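Long-range contacts in indole-3-acetic acid-amido synthetase GH3.15 (Arabidopsis thaliana, PDB 6E1Q), which catalyses the ATP-dependent conjugation of glutamine, and possibly cysteine, to the auxin precursor indole-3-butyric acid, and also modifies the herbicide 2,4-DB: residues E330-V335 / P352-F357; S347-P352 / N417-F422. One frame throughout, in Å; residues are numbered along the deposited sequence.

Interaction 1 of 2, residues E330-V335 / P352-F357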
ATOM      1  N   GLU A 330       6.239   1.828 -11.128  1.00 28.47           N
ATOM      2  CA  GLU A 330       6.893   2.690 -12.110  1.00 30.56           C
ATOM      3  C   GLU A 330       8.220   3.250 -11.600  1.00 36.68           C
ATOM      4  O   GLU A 330       9.149   3.479 -12.390  1.00 33.37           O
ATOM      5  CB  GLU A 330       5.950   3.839 -12.480  1.00 30.74           C
ATOM      6  CG  GLU A 330       4.657   3.409 -13.210  1.00 35.43           C
ATOM      7  CD  GLU A 330       3.449   3.276 -12.292  1.00 40.01           C
ATOM      8  OE1 GLU A 330       2.302   3.406 -12.786  1.00 40.84           O
ATOM      9  OE2 GLU A 330       3.650   3.039 -11.083  1.00 36.51           O
ATOM     10  N   CYS A 331       8.330   3.500 -10.301  1.00 31.26           N
ATOM     11  CA  CYS A 331       9.519   4.178  -9.792  1.00 35.87           C
ATOM     12  C   CYS A 331       9.609   4.044  -8.283  1.00 30.96           C
ATOM     13  O   CYS A 331       8.629   4.309  -7.583  1.00 33.01           O
ATOM     14  CB  CYS A 331       9.494   5.668 -10.164  1.00 27.29           C
ATOM     15  SG  CYS A 331      11.125   6.422 -10.114  1.00 43.77           S
ATOM     16  N   PHE A 332      10.771   3.660  -7.768  1.00 27.33           N
ATOM     17  CA  PHE A 332      11.029   3.834  -6.340  1.00 29.72           C
ATOM     18  C   PHE A 332      11.401   5.288  -6.094  1.00 40.69           C
ATOM     19  O   PHE A 332      12.311   5.813  -6.741  1.00 44.24           O
ATOM     20  CB  PHE A 332      12.159   2.930  -5.856  1.00 36.95           C
ATOM     21  CG  PHE A 332      12.359   2.984  -4.382  1.00 59.63           C
ATOM     22  CD1 PHE A 332      11.355   2.573  -3.521  1.00 64.62           C
ATOM     23  CD2 PHE A 332      13.534   3.474  -3.843  1.00 77.54           C
ATOM     24  CE1 PHE A 332      11.528   2.633  -2.151  1.00 69.33           C
ATOM     25  CE2 PHE A 332      13.709   3.532  -2.469  1.00 78.10           C
ATOM     26  CZ  PHE A 332      12.707   3.109  -1.628  1.00 73.76           C
ATOM     27  N   MET A 333      10.718   5.940  -5.161  1.00 30.91           N
ATOM     28  CA  MET A 333      10.782   7.398  -5.161  1.00 39.93           C
ATOM     29  C   MET A 333      11.347   8.021  -3.897  1.00 40.17           C
ATOM     30  O   MET A 333      12.145   8.961  -3.997  1.00 41.67           O
ATOM     31  CB  MET A 333       9.399   7.971  -5.434  1.00 37.08           C
ATOM     32  CG  MET A 333       9.077   7.940  -6.910  1.00 44.93           C
ATOM     33  SD  MET A 333       7.415   8.437  -7.312  1.00 49.49           S
ATOM     34  CE  MET A 333       6.495   6.952  -6.888  1.00 45.26           C
ATOM     35  N   GLY A 334      10.964   7.553  -2.709  1.00 36.36           N
ATOM     36  CA  GLY A 334      11.378   8.245  -1.504  1.00 38.48           C
ATOM     37  C   GLY A 334      11.522   7.309  -0.331  1.00 35.30           C
ATOM     38  O   GLY A 334      11.001   6.190  -0.338  1.00 29.62           O
ATOM     39  N   VAL A 335      12.225   7.788   0.696  1.00 27.78           N
ATOM     40  CA  VAL A 335      12.333   7.053   1.948  1.00 34.20           C
ATOM     41  C   VAL A 335      12.063   7.985   3.119  1.00 35.46           C
ATOM     42  O   VAL A 335      12.170   9.211   3.018  1.00 31.88           O
ATOM     43  CB  VAL A 335      13.706   6.367   2.126  1.00 40.42           C
ATOM     44  CG1 VAL A 335      13.809   5.166   1.200  1.00 41.03           C
ATOM     45  CG2 VAL A 335      14.843   7.356   1.904  1.00 36.49           C
ATOM     46  N   PRO A 352      17.277  11.426  -5.223  1.00 36.07           N
ATOM     47  CA  PRO A 352      17.501  11.978  -6.571  1.00 33.87           C
ATOM     48  C   PRO A 352      18.098  11.020  -7.585  1.00 35.17           C
ATOM     49  O   PRO A 352      18.092  11.343  -8.780  1.00 35.80           O
ATOM     50  CB  PRO A 352      18.496  13.127  -6.320  1.00 38.16           C
ATOM     51  CG  PRO A 352      18.442  13.398  -4.895  1.00 37.58           C
ATOM     52  CD  PRO A 352      18.018  12.166  -4.190  1.00 38.82           C
ATOM     53  N   CYS A 353      18.693   9.913  -7.173  1.00 30.28           N
ATOM     54  CA  CYS A 353      19.327   9.061  -8.169  1.00 35.48           C
ATOM     55  C   CYS A 353      18.380   8.016  -8.742  1.00 38.52           C
ATOM     56  O   CYS A 353      18.768   7.295  -9.668  1.00 40.43           O
ATOM     57  CB  CYS A 353      20.558   8.371  -7.575  1.00 36.54           C
ATOM     58  SG  CYS A 353      20.135   7.335  -6.208  1.00 40.66           S
ATOM     59  N   MET A 354      17.150   7.917  -8.225  1.00 33.30           N
ATOM     60  CA  MET A 354      16.235   6.851  -8.628  1.00 35.12           C
ATOM     61  C   MET A 354      15.445   7.184  -9.889  1.00 38.09           C
ATOM     62  O   MET A 354      14.734   6.317 -10.403  1.00 44.91           O
ATOM     63  CB  MET A 354      15.266   6.531  -7.487  1.00 31.65           C
ATOM     64  CG  MET A 354      15.982   6.183  -6.188  1.00 37.60           C
ATOM     65  SD  MET A 354      17.146   4.803  -6.410  1.00 42.07           S
ATOM     66  CE  MET A 354      15.976   3.483  -6.745  1.00 37.61           C
ATOM     67  N   GLY A 355      15.573   8.395 -10.399  1.00 37.40           N
ATOM     68  CA  GLY A 355      14.816   8.839 -11.553  1.00 37.70           C
ATOM     69  C   GLY A 355      14.849  10.344 -11.615  1.00 30.86           C
ATOM     70  O   GLY A 355      15.360  11.007 -10.719  1.00 35.69           O
ATOM     71  N   TYR A 356      14.332  10.881 -12.715  1.00 30.06           N
ATOM     72  CA  TYR A 356      14.169  12.325 -12.868  1.00 30.97           C
ATOM     73  C   TYR A 356      12.734  12.678 -12.508  1.00 33.62           C
ATOM     74  O   TYR A 356      11.793  12.159 -13.120  1.00 33.61           O
ATOM     75  CB  TYR A 356      14.494  12.796 -14.288  1.00 38.28           C
ATOM     76  CG  TYR A 356      14.472  14.311 -14.434  1.00 36.36           C
ATOM     77  CD1 TYR A 356      15.517  15.090 -13.948  1.00 32.97           C
ATOM     78  CD2 TYR A 356      13.396  14.961 -15.036  1.00 36.72           C
ATOM     79  CE1 TYR A 356      15.501  16.467 -14.070  1.00 40.25           C
ATOM     80  CE2 TYR A 356      13.368  16.347 -15.159  1.00 40.97           C
ATOM     81  CZ  TYR A 356      14.430  17.094 -14.677  1.00 43.69           C
ATOM     82  OH  TYR A 356      14.430  18.470 -14.789  1.00 42.00           O
ATOM     83  N   PHE A 357      12.574  13.565 -11.530  1.00 30.68           N
ATOM     84  CA  PHE A 357      11.295  13.787 -10.864  1.00 29.66           C
ATOM     85  C   PHE A 357      10.825  15.210 -11.107  1.00 36.14           C
ATOM     86  O   PHE A 357      11.496  16.166 -10.704  1.00 44.69           O
ATOM     87  CB  PHE A 357      11.412  13.528  -9.362  1.00 28.21           C
ATOM     88  CG  PHE A 357      11.856  12.137  -9.012  1.00 33.99           C
ATOM     89  CD1 PHE A 357      11.012  11.059  -9.214  1.00 39.66           C
ATOM     90  CD2 PHE A 357      13.101  11.909  -8.465  1.00 31.24           C
ATOM     91  CE1 PHE A 357      11.418   9.779  -8.892  1.00 43.25           C
ATOM     92  CE2 PHE A 357      13.501  10.648  -8.129  1.00 35.85           C
ATOM     93  CZ  PHE A 357      12.659   9.573  -8.353  1.00 43.00           C
TER
HETATM   94  O   HOH W   1      13.223   3.628  -9.591  1.00 39.35           O

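Interaction 2 of 2, residues S347-P352 / N417-F422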
ATOM      1  N   SER A 347       6.725  11.512   6.499  1.00 28.13           N
ATOM      2  CA  SER A 347       7.100  12.251   5.300  1.00 28.81           C
ATOM      3  C   SER A 347       8.221  11.517   4.575  1.00 31.59           C
ATOM      4  O   SER A 347       9.131  10.984   5.213  1.00 34.03           O
ATOM      5  CB  SER A 347       7.563  13.679   5.625  1.00 33.16           C
ATOM      6  OG  SER A 347       6.498  14.594   5.525  1.00 51.85           O
ATOM      7  N   TYR A 348       8.182  11.538   3.242  1.00 28.68           N
ATOM      8  CA  TYR A 348       9.139  10.805   2.416  1.00 30.57           C
ATOM      9  C   TYR A 348      10.046  11.769   1.668  1.00 33.45           C
ATOM     10  O   TYR A 348       9.571  12.668   0.964  1.00 30.58           O
ATOM     11  CB  TYR A 348       8.410   9.900   1.430  1.00 27.01           C
ATOM     12  CG  TYR A 348       7.486   8.898   2.075  1.00 27.89           C
ATOM     13  CD1 TYR A 348       7.994   7.764   2.713  1.00 33.24           C
ATOM     14  CD2 TYR A 348       6.102   9.052   2.007  1.00 30.16           C
ATOM     15  CE1 TYR A 348       7.143   6.809   3.289  1.00 28.86           C
ATOM     16  CE2 TYR A 348       5.235   8.113   2.582  1.00 35.67           C
ATOM     17  CZ  TYR A 348       5.761   6.993   3.221  1.00 35.72           C
ATOM     18  OH  TYR A 348       4.908   6.062   3.784  1.00 31.27           O
ATOM     19  N   THR A 349      11.348  11.579   1.821  1.00 25.57           N
ATOM     20  CA  THR A 349      12.337  12.364   1.113  1.00 28.45           C
ATOM     21  C   THR A 349      12.591  11.712  -0.241  1.00 32.42           C
ATOM     22  O   THR A 349      12.891  10.521  -0.304  1.00 33.12           O
ATOM     23  CB  THR A 349      13.625  12.409   1.925  1.00 30.12           C
ATOM     24  OG1 THR A 349      13.366  12.977   3.218  1.00 33.36           O
ATOM     25  CG2 THR A 349      14.683  13.233   1.203  1.00 25.94           C
ATOM     26  N   ILE A 350      12.468  12.487  -1.320  1.00 35.57           N
ATOM     27  CA  ILE A 350      12.717  11.963  -2.662  1.00 32.76           C
ATOM     28  C   ILE A 350      14.204  11.708  -2.843  1.00 30.32           C
ATOM     29  O   ILE A 350      15.046  12.520  -2.444  1.00 38.02           O
ATOM     30  CB  ILE A 350      12.182  12.937  -3.725  1.00 40.47           C
ATOM     31  CG1 ILE A 350      10.677  13.143  -3.550  1.00 36.17           C
ATOM     32  CG2 ILE A 350      12.473  12.433  -5.115  1.00 33.30           C
ATOM     33  CD1 ILE A 350       9.871  11.858  -3.647  1.00 40.82           C
ATOM     34  N   ILE A 351      14.547  10.556  -3.418  1.00 35.57           N
ATOM     35  CA  ILE A 351      15.941  10.153  -3.572  1.00 32.34           C
ATOM     36  C   ILE A 351      16.370  10.461  -5.011  1.00 34.01           C
ATOM     37  O   ILE A 351      15.898   9.788  -5.941  1.00 37.85           O
ATOM     38  CB  ILE A 351      16.144   8.676  -3.219  1.00 35.23           C
ATOM     39  CG1 ILE A 351      15.759   8.467  -1.754  1.00 36.55           C
ATOM     40  CG2 ILE A 351      17.593   8.276  -3.428  1.00 36.99           C
ATOM     41  CD1 ILE A 351      16.598   9.344  -0.763  1.00 40.87           C
ATOM     42  N   PRO A 352      17.277  11.426  -5.223  1.00 36.07           N
ATOM     43  CA  PRO A 352      17.501  11.978  -6.571  1.00 33.87           C
ATOM     44  C   PRO A 352      18.098  11.020  -7.585  1.00 35.17           C
ATOM     45  O   PRO A 352      18.092  11.343  -8.780  1.00 35.80           O
ATOM     46  CB  PRO A 352      18.496  13.127  -6.320  1.00 38.16           C
ATOM     47  CG  PRO A 352      18.442  13.398  -4.895  1.00 37.58           C
ATOM     48  CD  PRO A 352      18.018  12.166  -4.190  1.00 38.82           C
ATOM     49  N   ASN A 417      18.297  17.975   4.208  1.00 29.33           N
ATOM     50  CA  ASN A 417      19.366  18.679   3.503  1.00 34.80           C
ATOM     51  C   ASN A 417      18.777  19.493   2.347  1.00 39.88           C
ATOM     52  O   ASN A 417      17.978  20.403   2.587  1.00 39.09           O
ATOM     53  CB  ASN A 417      20.432  17.691   3.033  1.00 37.32           C
ATOM     54  CG  ASN A 417      21.130  17.010   4.194  1.00 39.35           C
ATOM     55  OD1 ASN A 417      21.467  17.655   5.183  1.00 38.12           O
ATOM     56  ND2 ASN A 417      21.312  15.695   4.099  1.00 39.56           N
ATOM     57  N   ASN A 418      19.132  19.192   1.097  1.00 40.33           N
ATOM     58  CA  ASN A 418      18.524  19.869  -0.045  1.00 35.46           C
ATOM     59  C   ASN A 418      17.434  19.054  -0.731  1.00 38.17           C
ATOM     60  O   ASN A 418      16.931  19.472  -1.773  1.00 34.84           O
ATOM     61  CB  ASN A 418      19.580  20.270  -1.076  1.00 34.25           C
ATOM     62  CG  ASN A 418      20.546  21.310  -0.542  1.00 39.86           C
ATOM     63  OD1 ASN A 418      20.146  22.228   0.168  1.00 38.16           O
ATOM     64  ND2 ASN A 418      21.815  21.182  -0.896  1.00 34.35           N
ATOM     65  N   ALA A 419      17.075  17.895  -0.198  1.00 33.30           N
ATOM     66  CA  ALA A 419      16.078  17.068  -0.853  1.00 29.14           C
ATOM     67  C   ALA A 419      14.703  17.334  -0.250  1.00 29.49           C
ATOM     68  O   ALA A 419      14.513  17.113   0.958  1.00 33.36           O
ATOM     69  CB  ALA A 419      16.447  15.590  -0.713  1.00 27.92           C
ATOM     70  N   PRO A 420      13.722  17.776  -1.035  1.00 26.84           N
ATOM     71  CA  PRO A 420      12.360  17.941  -0.506  1.00 29.25           C
ATOM     72  C   PRO A 420      11.769  16.642   0.026  1.00 35.77           C
ATOM     73  O   PRO A 420      11.969  15.557  -0.536  1.00 31.64           O
ATOM     74  CB  PRO A 420      11.564  18.430  -1.723  1.00 32.39           C
ATOM     75  CG  PRO A 420      12.579  18.939  -2.688  1.00 36.60           C
ATOM     76  CD  PRO A 420      13.820  18.144  -2.459  1.00 32.74           C
ATOM     77  N   HIS A 421      11.007  16.763   1.109  1.00 26.80           N
ATOM     78  CA  HIS A 421      10.235  15.640   1.602  1.00 30.94           C
ATOM     79  C   HIS A 421       8.752  15.996   1.571  1.00 37.01           C
ATOM     80  O   HIS A 421       8.367  17.171   1.640  1.00 31.60           O
ATOM     81  CB  HIS A 421      10.689  15.166   3.005  1.00 31.78           C
ATOM     82  CG  HIS A 421      10.709  16.225   4.070  1.00 33.65           C
ATOM     83  ND1 HIS A 421       9.562  16.757   4.622  1.00 30.72           N
ATOM     84  CD2 HIS A 421      11.743  16.769   4.763  1.00 29.91           C
ATOM     85  CE1 HIS A 421       9.887  17.614   5.573  1.00 35.09           C
ATOM     86  NE2 HIS A 421      11.205  17.640   5.681  1.00 33.77           N
ATOM     87  N   PHE A 422       7.930  14.962   1.421  1.00 31.67           N
ATOM     88  CA  PHE A 422       6.521  15.107   1.106  1.00 28.89           C
ATOM     89  C   PHE A 422       5.696  14.182   1.973  1.00 29.55           C
ATOM     90  O   PHE A 422       6.118  13.067   2.289  1.00 34.36           O
ATOM     91  CB  PHE A 422       6.188  14.725  -0.341  1.00 25.31           C
ATOM     92  CG  PHE A 422       6.931  15.507  -1.383  1.00 28.15           C
ATOM     93  CD1 PHE A 422       8.233  15.173  -1.725  1.00 27.51           C
ATOM     94  CD2 PHE A 422       6.292  16.520  -2.090  1.00 27.87           C
ATOM     95  CE1 PHE A 422       8.905  15.881  -2.709  1.00 30.67           C
ATOM     96  CE2 PHE A 422       6.955  17.227  -3.078  1.00 28.57           C
ATOM     97  CZ  PHE A 422       8.259  16.917  -3.383  1.00 33.16           C
TER

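Interaction 1 of 2, residues E330-V335 / P352-F357
F357 packs its ring tip against C331 and M333 on segment 330-335, whose strand carries a classic beta bulge in which M333 and G334 both face Y326. The apolar contacts converge on F357 CE1, 3.6 Å from C331 SG and equally near M333 CG. Sulfur and methylene alike approach the ring obliquely, and C331 SG makes a sulfur-aromatic contact, 4.8 Å from the centroid of the F357 ring. An alanine in place of F357 would probably open a gap beside C331 SG and M333 CG, leaving both side chains freer to move. G355 fits its place because any CB would press on that sulfur.

M354 meets F332, a residue that contacts the bound ligand. Its chain bends twice, and chi3 of -67° carries CE to the edge of the F332 ring, 3.8 Å from CD2; a flexible thioether suits such a curved path. M354 CB also lies close to F332 O, at 3.1 Å.

The polar link is a single water. It accepts a hydrogen bond from F332 N at 3.1 Å and donates one to M354 O at 3.2 Å, bridging the two backbones beside the substrate pocket.

Interaction 2 of 2, residues S347-P352 / N417-F422
Y348 and F422 face each other as a hydrogen-bonded pair of an antiparallel beta ladder, strand 348-350 running against strand 419-422, with T349 and H421 as the next, non-hydrogen-bonded pair. Three backbone bonds hold the ladder. Y348 N gives its hydrogen to F422 O at 2.7 Å, almost straight at 170°. In return F422 N reaches Y348 O at 2.9 Å, and the same oxygen takes a CA-H contact from H421 CA. I350 N then bonds P420 O at 3.2 Å. P420 accepts through its O but, having no N-H, cannot return a bond, so this rung has one bond where Y348 and F422 share two.

The outward bonds continue on both flanks: T349 pairs its backbone with V335 and I351 with M333, while H421 pairs with T413 and G414. The side-chain polar groups find partners in the same neighbourhood. T413 OG1 is hydrogen-bonded to both S347 OG and H421 ND1, so one threonine hydroxyl ties together the ends of two side chains from the two segments. Y348, an ATP-binding residue, turns its ring away from F422 and bonds S323 through its OH.

Apolar contacts fill in between. On the face of T349 and H421, the threonine's methyl CG2 meets A419 CB at 3.5 Å, the lone methyl of alanine fitting against it, while its OG1 lies 3.5 Å from H421 CB. On the other face is F422, whose ring stacks with F359. Its CG, anti to the carbonyl carbon (chi1 -58°), leans the root of the ring back toward P420, the level of I350. There CE1 of F422 packs tightly on the longer, CG1-CD1 branch of I350, 3.4 Å from CG1.

The centres of interactions 1 and 2 lie about 10 Å apart, and their segments alternate along the chain: 330-335, then 347-352, then 352-357, then 417-422, with P352 shared. Strand 348-350 sits between strands 332-335 and 419-427, so it belongs to both neighbourhoods. Between the contacts V335 O lies 2.8 Å from T349 N, a probable hydrogen bond, and F357 CD2 packs 3.4 Å from I350 CG2. The arrangement puts the substrate-binding F332 and the ATP-binding E330 on one segment and the ATP-binding Y348 on the adjacent strand. The acid pocket and the nucleotide site are thus built on neighbouring backbone, consistent with an adenylating enzyme.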